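Local coordinates for heme oxygenase (Chlamydomonas reinhardtii, PDB 4RAJ), which probably cleaves heme oxidatively to biliverdin, releasing iron and carbon monoxide, at residues K55-F60 against K100-H105; V65-A70 against T146-M151; D87-G92 against L139-V144. All coordinates share one frame; numbering follows the deposited sequence.

Contact 1: K55-F60 against K100-H105; sequences KALGCF and KQDVQH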
ATOM      1  N   LYS A  55      13.660  -0.340   8.022  1.00 17.89           N
ATOM      2  CA  LYS A  55      14.035  -1.181   6.879  1.00 22.92           C
ATOM      3  C   LYS A  55      12.836  -1.919   6.311  1.00 22.36           C
ATOM      4  O   LYS A  55      12.694  -2.049   5.090  1.00 22.45           O
ATOM      5  CB  LYS A  55      15.121  -2.185   7.263  1.00 22.03           C
ATOM      6  CG  LYS A  55      16.502  -1.615   7.129  1.00 32.79           C
ATOM      7  CD  LYS A  55      17.558  -2.531   7.717  1.00 46.99           C
ATOM      8  CE  LYS A  55      18.299  -1.820   8.841  1.00 46.93           C
ATOM      9  NZ  LYS A  55      19.710  -2.283   8.984  1.00 54.81           N
ATOM     10  N   ALA A  56      11.974  -2.400   7.198  1.00 22.58           N
ATOM     11  CA  ALA A  56      10.759  -3.089   6.773  1.00 30.52           C
ATOM     12  C   ALA A  56       9.809  -2.119   6.068  1.00 27.27           C
ATOM     13  O   ALA A  56       9.237  -2.455   5.036  1.00 23.55           O
ATOM     14  CB  ALA A  56      10.076  -3.751   7.962  1.00 25.14           C
ATOM     15  N   LEU A  57       9.656  -0.915   6.619  1.00 19.53           N
ATOM     16  CA  LEU A  57       8.889   0.152   5.951  1.00 21.00           C
ATOM     17  C   LEU A  57       9.419   0.421   4.551  1.00 19.12           C
ATOM     18  O   LEU A  57       8.651   0.686   3.617  1.00 19.68           O
ATOM     19  CB  LEU A  57       8.936   1.467   6.745  1.00 25.21           C
ATOM     20  CG  LEU A  57       8.040   1.732   7.952  1.00 29.72           C
ATOM     21  CD1 LEU A  57       8.200   3.180   8.376  1.00 31.25           C
ATOM     22  CD2 LEU A  57       6.589   1.452   7.654  1.00 24.88           C
ATOM     23  N   GLY A  58      10.740   0.374   4.418  1.00 18.28           N
ATOM     24  CA  GLY A  58      11.394   0.597   3.139  1.00 19.47           C
ATOM     25  C   GLY A  58      10.920  -0.328   2.023  1.00 21.62           C
ATOM     26  O   GLY A  58      10.861   0.095   0.882  1.00 19.67           O
ATOM     27  N   CYS A  59      10.574  -1.573   2.346  1.00 19.42           N
ATOM     28  CA  CYS A  59      10.007  -2.484   1.353  1.00 20.79           C
ATOM     29  C   CYS A  59       8.772  -1.878   0.741  1.00 25.50           C
ATOM     30  O   CYS A  59       8.579  -1.882  -0.470  1.00 21.51           O
ATOM     31  CB  CYS A  59       9.647  -3.834   1.973  1.00 22.02           C
ATOM     32  SG  CYS A  59      11.083  -4.720   2.538  1.00 31.70           S
ATOM     33  N   PHE A  60       7.924  -1.344   1.596  1.00 17.21           N
ATOM     34  CA  PHE A  60       6.671  -0.817   1.112  1.00 19.31           C
ATOM     35  C   PHE A  60       6.781   0.618   0.616  1.00 19.41           C
ATOM     36  O   PHE A  60       5.918   1.089  -0.137  1.00 21.24           O
ATOM     37  CB  PHE A  60       5.623  -1.012   2.204  1.00 19.62           C
ATOM     38  CG  PHE A  60       5.232  -2.442   2.313  1.00 21.06           C
ATOM     39  CD1 PHE A  60       4.229  -2.949   1.503  1.00 29.27           C
ATOM     40  CD2 PHE A  60       5.963  -3.317   3.095  1.00 22.65           C
ATOM     41  CE1 PHE A  60       3.906  -4.300   1.541  1.00 31.23           C
ATOM     42  CE2 PHE A  60       5.648  -4.676   3.133  1.00 27.30           C
ATOM     43  CZ  PHE A  60       4.619  -5.160   2.354  1.00 29.62           C
ATOM     44  N   LYS A 100       8.872   7.735   2.527  1.00 16.43           N
ATOM     45  CA  LYS A 100      10.238   8.212   2.363  1.00 17.41           C
ATOM     46  C   LYS A 100      10.636   9.097   3.542  1.00 19.56           C
ATOM     47  O   LYS A 100      11.747   8.995   4.040  1.00 18.68           O
ATOM     48  CB  LYS A 100      10.405   8.977   1.049  1.00 17.74           C
ATOM     49  CG  LYS A 100      11.866   9.103   0.627  1.00 23.31           C
ATOM     50  CD  LYS A 100      12.057  10.106  -0.506  1.00 21.37           C
ATOM     51  CE  LYS A 100      13.433   9.930  -1.132  1.00 24.90           C
ATOM     52  NZ  LYS A 100      13.745  11.043  -2.070  1.00 38.43           N
ATOM     53  N   GLN A 101       9.726   9.954   3.998  1.00 19.47           N
ATOM     54  CA  GLN A 101      10.001  10.786   5.169  1.00 19.50           C
ATOM     55  C   GLN A 101      10.358   9.948   6.395  1.00 19.54           C
ATOM     56  O   GLN A 101      11.317  10.251   7.115  1.00 17.40           O
ATOM     57  CB  GLN A 101       8.796  11.683   5.484  1.00 21.47           C
ATOM     58  CG  GLN A 101       8.689  12.872   4.560  1.00 35.08           C
ATOM     59  CD  GLN A 101       7.333  13.552   4.650  1.00 50.35           C
ATOM     60  OE1 GLN A 101       6.798  13.751   5.742  1.00 46.07           O
ATOM     61  NE2 GLN A 101       6.774  13.914   3.498  1.00 49.85           N
ATOM     62  N   ASP A 102       9.581   8.902   6.640  1.00 19.90           N
ATOM     63  CA  ASP A 102       9.836   8.030   7.786  1.00 18.17           C
ATOM     64  C   ASP A 102      11.174   7.305   7.655  1.00 21.08           C
ATOM     65  O   ASP A 102      11.959   7.247   8.604  1.00 19.80           O
ATOM     66  CB  ASP A 102       8.710   7.012   7.947  1.00 19.21           C
ATOM     67  CG  ASP A 102       7.461   7.623   8.533  1.00 29.00           C
ATOM     68  OD1 ASP A 102       7.524   8.788   9.019  1.00 25.85           O
ATOM     69  OD2 ASP A 102       6.417   6.928   8.516  1.00 24.61           O
ATOM     70  N   VAL A 103      11.436   6.752   6.479  1.00 16.12           N
ATOM     71  CA  VAL A 103      12.693   6.045   6.266  1.00 17.10           C
ATOM     72  C   VAL A 103      13.899   6.974   6.488  1.00 20.09           C
ATOM     73  O   VAL A 103      14.877   6.582   7.130  1.00 23.46           O
ATOM     74  CB  VAL A 103      12.738   5.419   4.853  1.00 24.04           C
ATOM     75  CG1 VAL A 103      14.144   4.939   4.502  1.00 28.30           C
ATOM     76  CG2 VAL A 103      11.725   4.258   4.763  1.00 21.95           C
ATOM     77  N   GLN A 104      13.836   8.199   5.962  1.00 18.92           N
ATOM     78  CA  GLN A 104      14.938   9.133   6.187  1.00 20.26           C
ATOM     79  C   GLN A 104      15.025   9.502   7.664  1.00 21.53           C
ATOM     80  O   GLN A 104      16.127   9.594   8.226  1.00 20.04           O
ATOM     81  CB  GLN A 104      14.784  10.383   5.318  1.00 19.93           C
ATOM     82  CG  GLN A 104      14.982  10.084   3.834  1.00 20.54           C
ATOM     83  CD  GLN A 104      15.040  11.351   2.972  1.00 23.52           C
ATOM     84  OE1 GLN A 104      14.135  11.625   2.175  1.00 26.08           O
ATOM     85  NE2 GLN A 104      16.108  12.112   3.129  1.00 22.01           N
ATOM     86  N   HIS A 105      13.875   9.673   8.308  1.00 17.25           N
ATOM     87  CA  HIS A 105      13.875  10.004   9.735  1.00 19.87           C
ATOM     88  C   HIS A 105      14.590   8.955  10.590  1.00 20.59           C
ATOM     89  O   HIS A 105      15.467   9.275  11.411  1.00 20.95           O
ATOM     90  CB  HIS A 105      12.453  10.182  10.275  1.00 18.09           C
ATOM     91  CG  HIS A 105      12.430  10.438  11.755  1.00 23.51           C
ATOM     92  ND1 HIS A 105      12.019   9.499  12.672  1.00 27.47           N
ATOM     93  CD2 HIS A 105      12.856  11.505  12.470  1.00 19.43           C
ATOM     94  CE1 HIS A 105      12.159   9.990  13.894  1.00 19.87           C
ATOM     95  NE2 HIS A 105      12.651  11.209  13.797  1.00 31.84           N
TER
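Leu57 and Gly58 face Asp102 and Val103 where two helices of the all-helical heme oxygenase fold pack in an antiparallel pair. Segment 55-60 belongs to helix 50-76 and segment 100-105 to helix 96-107. The two short axes come within 9.3 Å at 154°. One part of the contact is purely apolar. The CG2 methyl of Val103 lies over the backbone of the other helix, 4.0 Å from Gly58 CA and equally near Gly58 N. Gly58 has no side chain, so the methyl rests directly on main-chain atoms, and the CA atoms of Gly58 and Val103 are only 6.4 Å apart. Val103 has CG1 anti to its own nitrogen (chi1 168°), which turns the CG2 branch toward the glycine. The same methyl also approaches the side chain of Leu57 loosely, with Val103 CG2 to Leu57 CB at 4.4 Å. Trp111 of helix 111-114 packs on Val103 as well.

The second kind of contact is between a leucine methyl and an acidic side chain. The side chains of Leu57 and Asp102 meet at a slant. Leu57 has CD1 anti to CA (chi2 -172°), and this carries the methyl across the gap. Leu57 also borders a bound polyether, probably a crystallisation additive, in the pocket that Phe60 helps to line. No hydrogen bond joins the segments. The carboxylate of Asp102 is instead taken up by a loop: OD1 pairs with Ala175 N and OD2 with Ala176 N. These bonds probably fix its rotation. Leu57 CD1 touches the stem of this side chain, 3.9 Å from Asp102 CB, and stands 4.2 Å from Asp102 OD2.

Contact 2: V65-A70 against T146-M151; sequences VALEAA and TQHLAM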
ATOM      1  N   VAL A  65       6.051   3.568  -4.220  1.00 18.73           N
ATOM      2  CA  VAL A  65       6.685   4.303  -5.323  1.00 16.64           C
ATOM      3  C   VAL A  65       6.227   3.712  -6.663  1.00 20.79           C
ATOM      4  O   VAL A  65       5.846   4.443  -7.582  1.00 22.03           O
ATOM      5  CB  VAL A  65       8.228   4.260  -5.240  1.00 22.80           C
ATOM      6  CG1 VAL A  65       8.848   4.608  -6.582  1.00 26.23           C
ATOM      7  CG2 VAL A  65       8.731   5.209  -4.151  1.00 25.54           C
ATOM      8  N   ALA A  66       6.227   2.380  -6.745  1.00 18.02           N
ATOM      9  CA  ALA A  66       5.917   1.684  -7.992  1.00 17.87           C
ATOM     10  C   ALA A  66       4.458   1.894  -8.404  1.00 20.62           C
ATOM     11  O   ALA A  66       4.175   2.234  -9.553  1.00 20.25           O
ATOM     12  CB  ALA A  66       6.214   0.190  -7.858  1.00 22.67           C
ATOM     13  N   LEU A  67       3.542   1.653  -7.468  1.00 16.93           N
ATOM     14  CA  LEU A  67       2.112   1.823  -7.709  1.00 19.57           C
ATOM     15  C   LEU A  67       1.774   3.265  -8.105  1.00 22.79           C
ATOM     16  O   LEU A  67       1.026   3.524  -9.065  1.00 18.81           O
ATOM     17  CB  LEU A  67       1.326   1.411  -6.458  1.00 17.85           C
ATOM     18  CG  LEU A  67      -0.196   1.520  -6.420  1.00 22.35           C
ATOM     19  CD1 LEU A  67      -0.826   0.943  -7.681  1.00 22.01           C
ATOM     20  CD2 LEU A  67      -0.704   0.785  -5.196  1.00 21.83           C
ATOM     21  N   GLU A  68       2.336   4.221  -7.380  1.00 21.18           N
ATOM     22  CA  GLU A  68       1.982   5.606  -7.626  1.00 22.70           C
ATOM     23  C   GLU A  68       2.625   6.133  -8.917  1.00 22.25           C
ATOM     24  O   GLU A  68       2.044   6.975  -9.599  1.00 22.83           O
ATOM     25  CB  GLU A  68       2.349   6.454  -6.393  1.00 21.34           C
ATOM     26  CG  GLU A  68       1.316   6.221  -5.275  1.00 20.35           C
ATOM     27  CD  GLU A  68       1.768   6.626  -3.878  1.00 22.71           C
ATOM     28  OE1 GLU A  68       2.698   7.450  -3.758  1.00 16.80           O
ATOM     29  OE2 GLU A  68       1.167   6.120  -2.904  1.00 19.67           O
ATOM     30  N   ALA A  69       3.795   5.610  -9.278  1.00 22.35           N
ATOM     31  CA  ALA A  69       4.416   5.982 -10.548  1.00 21.49           C
ATOM     32  C   ALA A  69       3.586   5.447 -11.719  1.00 27.19           C
ATOM     33  O   ALA A  69       3.407   6.120 -12.736  1.00 26.24           O
ATOM     34  CB  ALA A  69       5.831   5.456 -10.627  1.00 25.18           C
ATOM     35  N   ALA A  70       3.072   4.232 -11.565  1.00 22.54           N
ATOM     36  CA  ALA A  70       2.254   3.613 -12.600  1.00 21.98           C
ATOM     37  C   ALA A  70       0.953   4.397 -12.774  1.00 25.57           C
ATOM     38  O   ALA A  70       0.523   4.656 -13.902  1.00 27.64           O
ATOM     39  CB  ALA A  70       1.960   2.149 -12.252  1.00 23.20           C
ATOM     40  N   THR A 146      -6.691  -2.166  -2.341  1.00 18.32           N
ATOM     41  CA  THR A 146      -6.029  -3.037  -1.383  1.00 19.67           C
ATOM     42  C   THR A 146      -4.985  -2.337  -0.515  1.00 22.33           C
ATOM     43  O   THR A 146      -4.981  -2.492   0.703  1.00 23.96           O
ATOM     44  CB  THR A 146      -5.321  -4.194  -2.100  1.00 22.53           C
ATOM     45  OG1 THR A 146      -6.243  -4.844  -2.998  1.00 29.50           O
ATOM     46  CG2 THR A 146      -4.780  -5.204  -1.092  1.00 24.64           C
ATOM     47  N   GLN A 147      -4.098  -1.591  -1.169  1.00 17.52           N
ATOM     48  CA  GLN A 147      -2.916  -1.006  -0.535  1.00 20.90           C
ATOM     49  C   GLN A 147      -3.217   0.320   0.140  1.00 22.91           C
ATOM     50  O   GLN A 147      -2.961   0.500   1.327  1.00 19.73           O
ATOM     51  CB  GLN A 147      -1.806  -0.802  -1.573  1.00 16.32           C
ATOM     52  CG  GLN A 147      -1.410  -2.082  -2.364  1.00 18.10           C
ATOM     53  CD  GLN A 147      -0.590  -3.046  -1.540  1.00 21.04           C
ATOM     54  OE1 GLN A 147      -0.480  -2.900  -0.325  1.00 23.35           O
ATOM     55  NE2 GLN A 147       0.012  -4.042  -2.202  1.00 21.37           N
ATOM     56  N   HIS A 148      -3.747   1.266  -0.621  1.00 19.57           N
ATOM     57  CA  HIS A 148      -3.917   2.607  -0.073  1.00 19.06           C
ATOM     58  C   HIS A 148      -4.986   2.680   0.995  1.00 23.91           C
ATOM     59  O   HIS A 148      -4.876   3.456   1.937  1.00 23.13           O
ATOM     60  CB  HIS A 148      -4.240   3.588  -1.187  1.00 19.02           C
ATOM     61  CG  HIS A 148      -3.067   3.909  -2.044  1.00 17.91           C
ATOM     62  ND1 HIS A 148      -2.723   3.153  -3.144  1.00 17.76           N
ATOM     63  CD2 HIS A 148      -2.150   4.902  -1.960  1.00 18.31           C
ATOM     64  CE1 HIS A 148      -1.645   3.673  -3.706  1.00 24.20           C
ATOM     65  NE2 HIS A 148      -1.275   4.731  -3.006  1.00 20.37           N
ATOM     66  N   LEU A 149      -6.028   1.876   0.856  1.00 23.00           N
ATOM     67  CA  LEU A 149      -7.141   1.982   1.788  1.00 25.55           C
ATOM     68  C   LEU A 149      -6.797   1.292   3.112  1.00 32.09           C
ATOM     69  O   LEU A 149      -7.270   1.698   4.175  1.00 35.42           O
ATOM     70  CB  LEU A 149      -8.423   1.413   1.162  1.00 24.72           C
ATOM     71  CG  LEU A 149      -9.306   2.465   0.465  1.00 33.39           C
ATOM     72  CD1 LEU A 149      -8.545   3.281  -0.570  1.00 28.62           C
ATOM     73  CD2 LEU A 149     -10.542   1.839  -0.170  1.00 37.29           C
ATOM     74  N   ALA A 150      -5.932   0.289   3.059  1.00 26.41           N
ATOM     75  CA  ALA A 150      -5.465  -0.357   4.287  1.00 23.71           C
ATOM     76  C   ALA A 150      -4.578   0.589   5.099  1.00 31.55           C
ATOM     77  O   ALA A 150      -4.658   0.611   6.331  1.00 28.94           O
ATOM     78  CB  ALA A 150      -4.726  -1.655   3.966  1.00 25.34           C
ATOM     79  N   MET A 151      -3.749   1.385   4.417  1.00 24.49           N
ATOM     80  CA  MET A 151      -2.917   2.375   5.112  1.00 26.98           C
ATOM     81  C   MET A 151      -3.770   3.375   5.878  1.00 28.07           C
ATOM     82  O   MET A 151      -3.400   3.818   6.983  1.00 25.48           O
ATOM     83  CB  MET A 151      -2.013   3.104   4.116  1.00 22.97           C
ATOM     84  CG  MET A 151      -1.020   2.148   3.455  1.00 24.55           C
ATOM     85  SD  MET A 151       0.193   1.550   4.661  1.00 30.70           S
ATOM     86  CE  MET A 151       0.867   3.147   5.107  1.00 37.96           C
TER
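Leu67 and Glu68 of helix 50-76 both reach the imidazole of His148, one by apolar contact and one by a His-carboxylate hydrogen bond. Helix 140-151, which carries His148, probably corresponds to the start of the distal helix over the heme in the heme oxygenase fold. The two helix segments cross steeply, and side chains span the distance between them.

Leu67 comes first. Its CG is anti to the backbone nitrogen (chi1 179°), which sends the branch out toward the other helix. The CD2 methyl meets the edge of the ring near its plane, with Leu67 CD2 3.4 Å from His148 CE1. The same methyl touches the stem of Gln147, with Leu67 CD2 4.1 Å from Gln147 CG. The Gln147 side chain bends at chi2 (-75°), and its NE2 hydrogen-bonds to Asn221 OD1 and Tyr125 OH. Gln147 also lines the pocket where a polyether molecule is bound in this heme-free crystal.

Glu68 follows. Its side chain runs out straight past CG and reaches the NE2 corner of the ring. His148 NE2 donates to Glu68 OE2 at 2.8 Å, with an angle of 157° at the hydrogen. The acceptor stays close to the ring plane, while the carboxylate itself is turned 35° from it. The backbone nitrogens of Arg95 and Ala96 bind OE2 and OE1, so three donors hold this buried carboxylate. Phe64 makes an edge-to-face contact with the ring. A leucine in place of His148 would probably leave Glu68 OE2 without its side-chain donor and lose the one hydrogen bond between these two segments. The bond from His148 NE2 uses the anti lone pair of Glu68 OE2, away from OE1.

Contact 3: D87-G92 against L139-V144; sequences DVLKGG and LLLAHV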
ATOM      1  N   ASP A  87      -9.325  12.951  -8.753  1.00 31.25           N
ATOM      2  CA  ASP A  87      -9.567  13.723  -7.528  1.00 33.69           C
ATOM      3  C   ASP A  87      -9.379  12.894  -6.243  1.00 28.67           C
ATOM      4  O   ASP A  87      -8.826  13.393  -5.261  1.00 33.52           O
ATOM      5  CB  ASP A  87     -10.963  14.342  -7.550  1.00 44.70           C
ATOM      6  CG  ASP A  87     -11.108  15.425  -8.612  1.00 50.30           C
ATOM      7  OD1 ASP A  87     -10.074  15.954  -9.084  1.00 48.38           O
ATOM      8  OD2 ASP A  87     -12.259  15.750  -8.969  1.00 52.93           O
ATOM      9  N   VAL A  88      -9.806  11.631  -6.256  1.00 32.50           N
ATOM     10  CA  VAL A  88      -9.692  10.795  -5.061  1.00 32.97           C
ATOM     11  C   VAL A  88      -8.263  10.244  -4.906  1.00 35.96           C
ATOM     12  O   VAL A  88      -7.807   9.974  -3.796  1.00 41.91           O
ATOM     13  CB  VAL A  88     -10.729   9.623  -5.069  1.00 37.49           C
ATOM     14  CG1 VAL A  88     -12.163  10.166  -5.060  1.00 39.80           C
ATOM     15  CG2 VAL A  88     -10.531   8.695  -6.256  1.00 29.54           C
ATOM     16  N   LEU A  89      -7.539  10.120  -6.014  1.00 25.75           N
ATOM     17  CA  LEU A  89      -6.158   9.633  -5.961  1.00 20.33           C
ATOM     18  C   LEU A  89      -5.161  10.705  -5.536  1.00 24.76           C
ATOM     19  O   LEU A  89      -4.246  10.451  -4.751  1.00 26.40           O
ATOM     20  CB  LEU A  89      -5.731   9.078  -7.329  1.00 24.13           C
ATOM     21  CG  LEU A  89      -6.378   7.785  -7.799  1.00 26.59           C
ATOM     22  CD1 LEU A  89      -5.971   7.486  -9.245  1.00 27.23           C
ATOM     23  CD2 LEU A  89      -5.971   6.644  -6.893  1.00 24.26           C
ATOM     24  N   LYS A  90      -5.336  11.904  -6.076  1.00 24.27           N
ATOM     25  CA  LYS A  90      -4.346  12.952  -5.924  1.00 27.01           C
ATOM     26  C   LYS A  90      -4.689  13.896  -4.780  1.00 30.97           C
ATOM     27  O   LYS A  90      -4.109  14.966  -4.677  1.00 34.24           O
ATOM     28  CB  LYS A  90      -4.208  13.735  -7.233  1.00 29.26           C
ATOM     29  CG  LYS A  90      -3.932  12.852  -8.456  1.00 33.82           C
ATOM     30  CD  LYS A  90      -2.581  12.158  -8.370  1.00 43.86           C
ATOM     31  CE  LYS A  90      -1.450  13.157  -8.260  1.00 44.64           C
ATOM     32  NZ  LYS A  90      -0.126  12.486  -8.350  1.00 48.69           N
ATOM     33  N   GLY A  91      -5.618  13.497  -3.914  1.00 25.61           N
ATOM     34  CA  GLY A  91      -6.073  14.392  -2.859  1.00 27.80           C
ATOM     35  C   GLY A  91      -5.638  14.004  -1.458  1.00 28.89           C
ATOM     36  O   GLY A  91      -6.231  14.446  -0.472  1.00 29.94           O
ATOM     37  N   GLY A  92      -4.601  13.180  -1.365  1.00 23.48           N
ATOM     38  CA  GLY A  92      -4.058  12.771  -0.080  1.00 25.32           C
ATOM     39  C   GLY A  92      -3.868  11.272   0.105  1.00 23.23           C
ATOM     40  O   GLY A  92      -3.269  10.838   1.087  1.00 22.27           O
ATOM     41  N   LEU A 139      -6.614  -1.780 -13.918  1.00 23.06           N
ATOM     42  CA  LEU A 139      -6.378  -2.828 -12.921  1.00 21.46           C
ATOM     43  C   LEU A 139      -5.547  -2.312 -11.737  1.00 21.13           C
ATOM     44  O   LEU A 139      -5.548  -2.915 -10.661  1.00 23.91           O
ATOM     45  CB  LEU A 139      -5.683  -4.050 -13.558  1.00 20.64           C
ATOM     46  CG  LEU A 139      -6.509  -4.780 -14.631  1.00 28.15           C
ATOM     47  CD1 LEU A 139      -5.871  -6.115 -15.099  1.00 25.06           C
ATOM     48  CD2 LEU A 139      -7.935  -5.010 -14.135  1.00 27.81           C
ATOM     49  N   LEU A 140      -4.846  -1.203 -11.947  1.00 23.16           N
ATOM     50  CA  LEU A 140      -4.134  -0.518 -10.864  1.00 19.70           C
ATOM     51  C   LEU A 140      -5.093  -0.093  -9.748  1.00 21.97           C
ATOM     52  O   LEU A 140      -4.705   0.002  -8.572  1.00 19.02           O
ATOM     53  CB  LEU A 140      -3.397   0.714 -11.406  1.00 20.19           C
ATOM     54  CG  LEU A 140      -2.189   0.477 -12.314  1.00 22.89           C
ATOM     55  CD1 LEU A 140      -1.671   1.817 -12.906  1.00 19.49           C
ATOM     56  CD2 LEU A 140      -1.100  -0.266 -11.547  1.00 25.30           C
ATOM     57  N   LEU A 141      -6.351   0.150 -10.105  1.00 20.94           N
ATOM     58  CA  LEU A 141      -7.319   0.636  -9.122  1.00 19.80           C
ATOM     59  C   LEU A 141      -7.657  -0.434  -8.092  1.00 22.95           C
ATOM     60  O   LEU A 141      -8.002  -0.113  -6.953  1.00 21.92           O
ATOM     61  CB  LEU A 141      -8.591   1.148  -9.823  1.00 22.91           C
ATOM     62  CG  LEU A 141      -8.446   2.371 -10.740  1.00 24.63           C
ATOM     63  CD1 LEU A 141      -9.722   2.566 -11.562  1.00 26.10           C
ATOM     64  CD2 LEU A 141      -8.137   3.642  -9.958  1.00 23.81           C
ATOM     65  N   ALA A 142      -7.521  -1.708  -8.477  1.00 18.28           N
ATOM     66  CA  ALA A 142      -7.688  -2.806  -7.542  1.00 20.43           C
ATOM     67  C   ALA A 142      -6.560  -2.804  -6.534  1.00 23.04           C
ATOM     68  O   ALA A 142      -6.760  -3.168  -5.373  1.00 23.41           O
ATOM     69  CB  ALA A 142      -7.740  -4.154  -8.287  1.00 23.01           C
ATOM     70  N   HIS A 143      -5.369  -2.402  -6.967  1.00 17.78           N
ATOM     71  CA  HIS A 143      -4.259  -2.338  -6.032  1.00 17.01           C
ATOM     72  C   HIS A 143      -4.314  -1.119  -5.124  1.00 19.05           C
ATOM     73  O   HIS A 143      -3.848  -1.174  -3.981  1.00 21.98           O
ATOM     74  CB  HIS A 143      -2.912  -2.394  -6.749  1.00 22.15           C
ATOM     75  CG  HIS A 143      -2.671  -3.679  -7.472  1.00 31.21           C
ATOM     76  ND1 HIS A 143      -1.506  -4.395  -7.317  1.00 38.14           N
ATOM     77  CD2 HIS A 143      -3.357  -4.292  -8.463  1.00 38.09           C
ATOM     78  CE1 HIS A 143      -1.552  -5.473  -8.078  1.00 37.57           C
ATOM     79  NE2 HIS A 143      -2.655  -5.422  -8.802  1.00 27.82           N
ATOM     80  N   VAL A 144      -4.877  -0.032  -5.625  1.00 18.86           N
ATOM     81  CA  VAL A 144      -5.181   1.108  -4.771  1.00 19.39           C
ATOM     82  C   VAL A 144      -6.162   0.682  -3.688  1.00 26.54           C
ATOM     83  O   VAL A 144      -5.985   1.003  -2.512  1.00 23.25           O
ATOM     84  CB  VAL A 144      -5.787   2.274  -5.575  1.00 24.80           C
ATOM     85  CG1 VAL A 144      -6.261   3.394  -4.632  1.00 21.25           C
ATOM     86  CG2 VAL A 144      -4.776   2.803  -6.575  1.00 20.45           C
TER
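Leu89 meets Leu141 and Val144 through methyl groups, and no flat group takes part between the segments. The one ring in them, that of His143, does not touch segment 87-92. Its ND1 pairs with Tyr125 OH and its NE2 with Glu213 OE1. The contacts across the segments are all between methyl groups, in a small leucine-leucine-valine cluster of the helical heme oxygenase fold.

Leu89 lies at the C-terminal end of helix 86-89. It does not start out aimed at helix 140-151, but its forked end reaches that helix and does the touching. The CD2 branch settles against the fork of Val144. Leu89 CD2 is 4.0 Å from Val144 CG1, and Val144 CG2 stands at the same distance from it. One methyl therefore sits evenly against two. Val144 has CG1 anti to its nitrogen (chi1 173°), and both of its methyls are then presented to the leucine. The other branch makes a looser contact, with Leu89 CD1 4.5 Å from Leu141 CD2. Leu141 and Val144 are three residues apart, so both lie near one face of their helix, and the two branches of Leu89 are shared between them.

Lys90, which follows Leu89, is the first residue with non-helical backbone angles. Its NZ forms a salt bridge with Asp72 OD1 of helix 50-76, a second link from this part of the chain to that helix's neighbourhood. Around the cluster, helix 184-200 sends Phe191 against Val88 and Val144, and Phe195 against Leu141. Helix 50-76 adds Leu71 beside Val144. Helix 140-151 thus touches helix 184-200, helix 50-76 and the end of helix 86-89 here.

How the contacts relate
All three contacts are buried, but at different depths. Contact 2 lies about 4 Å from the centre of the chain, against about 11 Å for contact 3 and 13 Å for contact 1 (centre to centre). Helix 50-76 serves contacts 1 and 2, and helix 140-151 serves contacts 2 and 3. Contacts 2 and 3 touch directly: Leu67 CD2 packs 3.9 Å from His143 O. Contact 1 does not touch the other two, and it and contact 3 fall on opposite sides of the chain's centre. The chemistry differs with place. The central contact carries a polar bond between side chains, whereas the outer two join their segments by packing without hydrogen bonds.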